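Long-range contact in fatty acid multifunctional protein (atmfp2) (Arabidopsis thaliana, PDB 2WTB), which carries out the hydratase and 3-hydroxyacyl-CoA dehydrogenase steps of peroxisomal fatty acid beta-oxidation during seed germination: residues A[294-299]-A[484-489]. Residues are numbered along the deposited sequence; the frame is centred on the assembly and turned at random.
Sequences RGTAKV and KKTPVV
Strand 486-491 is one of the two edge strands of the eight-stranded sheet in the NAD-binding, Rossmann-type part of the dehydrogenase, and the loop between helix 281-294 and strand 315-318 packs along its outer edge. One side edge of the strand is already paired with strand 459-464, through backbone bonds of Thr486 and Val488 to Leu460 among others. The carbonyl of Pro487, a residue with no N-H to offer, points the other way and is met by a side chain instead of a further strand. Thr296 OG1 donates to Pro487 O at 2.8 Å, arriving nearly along the C=O axis (163°). With chi1 at 64° the hydroxyl lies between the backbone N and carbonyl carbon of Thr296, which turns it to the strand and sets CG2 beside the backbone N. That methyl reaches the side chain of Val488, the two crossing obliquely with Thr296 CG2 3.9 Å from Val488 CG1, so Thr296 meets the strand with both branches. Thr486 CG2 lies 4.1 Å from Thr296 OG1, next to the bond. Farther along, Val299 and Val489 also cross obliquely: Val299 CG2 lies 3.7 Å from both CB and CG2 of Val489. Both valines hold CG1 anti to the backbone N, and this valine pair is purely apolar. The touching residues are all buried. Gln293 OE1 accepts a hydrogen bond from the hydroxyl of Thr486, while Lys650 NZ binds the carbonyls of Gly295 and Lys298. Helix 651-662 covers Thr296 and Thr486, and helix 470-482 packs on Pro487 and Val489.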
loop_
_atom_site.group_PDB
_atom_site.type_symbol
_atom_site.label_atom_id
_atom_site.label_comp_id
_atom_site.label_asym_id
_atom_site.label_seq_id
_atom_site.Cartn_x
_atom_site.Cartn_y
_atom_site.Cartn_z
ATOM N N ARG A 294 -2.259 7.275 4.263
ATOM C CA ARG A 294 -3.517 7.833 4.734
ATOM C C ARG A 294 -3.681 9.313 4.399
ATOM O O ARG A 294 -4.788 9.772 4.111
ATOM C CB ARG A 294 -3.637 7.647 6.245
ATOM C CG ARG A 294 -3.924 6.231 6.684
ATOM C CD ARG A 294 -4.211 6.198 8.172
ATOM N NE ARG A 294 -4.792 4.932 8.601
ATOM C CZ ARG A 294 -5.421 4.761 9.757
ATOM N NH1 ARG A 294 -5.552 5.781 10.594
ATOM N NH2 ARG A 294 -5.924 3.576 10.075
ATOM N N GLY A 295 -2.579 10.055 4.442
ATOM C CA GLY A 295 -2.632 11.503 4.347
ATOM C C GLY A 295 -2.677 12.085 2.948
ATOM O O GLY A 295 -2.625 13.304 2.783
ATOM N N THR A 296 -2.777 11.228 1.938
ATOM C CA THR A 296 -2.763 11.698 0.557
ATOM C C THR A 296 -4.069 12.387 0.180
ATOM O O THR A 296 -4.119 13.147 -0.788
ATOM C CB THR A 296 -2.500 10.553 -0.437
ATOM O OG1 THR A 296 -3.571 9.603 -0.371
ATOM C CG2 THR A 296 -1.187 9.864 -0.117
ATOM N N ALA A 297 -5.119 12.120 0.949
ATOM C CA ALA A 297 -6.433 12.690 0.678
ATOM C C ALA A 297 -6.616 14.031 1.381
ATOM O O ALA A 297 -7.653 14.679 1.245
ATOM C CB ALA A 297 -7.526 11.720 1.093
ATOM N N LYS A 298 -5.603 14.442 2.135
ATOM C CA LYS A 298 -5.652 15.717 2.837
ATOM C C LYS A 298 -4.963 16.815 2.033
ATOM O O LYS A 298 -3.743 16.959 2.081
ATOM C CB LYS A 298 -5.024 15.593 4.226
ATOM C CG LYS A 298 -4.921 16.907 4.975
ATOM C CD LYS A 298 -4.696 16.676 6.458
ATOM C CE LYS A 298 -5.847 15.896 7.072
ATOM N NZ LYS A 298 -5.658 15.678 8.533
ATOM N N VAL A 299 -5.756 17.583 1.293
ATOM C CA VAL A 299 -5.232 18.667 0.469
ATOM C C VAL A 299 -5.772 20.013 0.944
ATOM O O VAL A 299 -6.928 20.352 0.679
ATOM C CB VAL A 299 -5.605 18.470 -1.011
ATOM C CG1 VAL A 299 -4.955 19.544 -1.874
ATOM C CG2 VAL A 299 -5.200 17.082 -1.477
ATOM N N LYS A 484 -10.711 1.237 -4.759
ATOM C CA LYS A 484 -9.528 0.640 -4.146
ATOM C C LYS A 484 -8.215 1.211 -4.681
ATOM O O LYS A 484 -7.218 0.497 -4.797
ATOM C CB LYS A 484 -9.557 -0.879 -4.319
ATOM C CG LYS A 484 -10.881 -1.514 -3.924
ATOM C CD LYS A 484 -11.290 -1.110 -2.517
ATOM C CE LYS A 484 -12.556 -1.834 -2.080
ATOM N NZ LYS A 484 -13.701 -1.566 -2.995
ATOM N N LYS A 485 -8.221 2.499 -5.001
ATOM C CA LYS A 485 -7.019 3.182 -5.458
ATOM C C LYS A 485 -6.497 4.096 -4.357
ATOM O O LYS A 485 -7.238 4.467 -3.446
ATOM C CB LYS A 485 -7.320 4.009 -6.709
ATOM C CG LYS A 485 -7.572 3.194 -7.965
ATOM C CD LYS A 485 -6.288 2.971 -8.739
ATOM C CE LYS A 485 -6.561 2.320 -10.084
ATOM N NZ LYS A 485 -6.972 0.895 -9.944
ATOM N N THR A 486 -5.219 4.451 -4.442
ATOM C CA THR A 486 -4.637 5.441 -3.542
ATOM C C THR A 486 -4.354 6.722 -4.315
ATOM O O THR A 486 -3.419 6.780 -5.112
ATOM C CB THR A 486 -3.349 4.933 -2.880
ATOM O OG1 THR A 486 -3.675 3.929 -1.914
ATOM C CG2 THR A 486 -2.618 6.072 -2.183
ATOM N N PRO A 487 -5.178 7.754 -4.084
ATOM C CA PRO A 487 -5.118 9.003 -4.842
ATOM C C PRO A 487 -4.099 9.973 -4.276
ATOM O O PRO A 487 -3.986 10.108 -3.059
ATOM C CB PRO A 487 -6.522 9.600 -4.652
ATOM C CG PRO A 487 -7.312 8.580 -3.860
ATOM C CD PRO A 487 -6.305 7.753 -3.142
ATOM N N VAL A 488 -3.360 10.629 -5.164
ATOM C CA VAL A 488 -2.598 11.813 -4.801
ATOM C C VAL A 488 -3.053 12.961 -5.693
ATOM O O VAL A 488 -3.262 12.778 -6.893
ATOM C CB VAL A 488 -1.077 11.603 -4.946
ATOM C CG1 VAL A 488 -0.559 10.722 -3.826
ATOM C CG2 VAL A 488 -0.746 11.009 -6.305
ATOM N N VAL A 489 -3.231 14.139 -5.104
ATOM C CA VAL A 489 -3.667 15.306 -5.861
ATOM C C VAL A 489 -2.469 16.139 -6.292
ATOM O O VAL A 489 -1.868 16.845 -5.484
ATOM C CB VAL A 489 -4.644 16.183 -5.049
ATOM C CG1 VAL A 489 -5.003 17.435 -5.830
ATOM C CG2 VAL A 489 -5.896 15.392 -4.693
#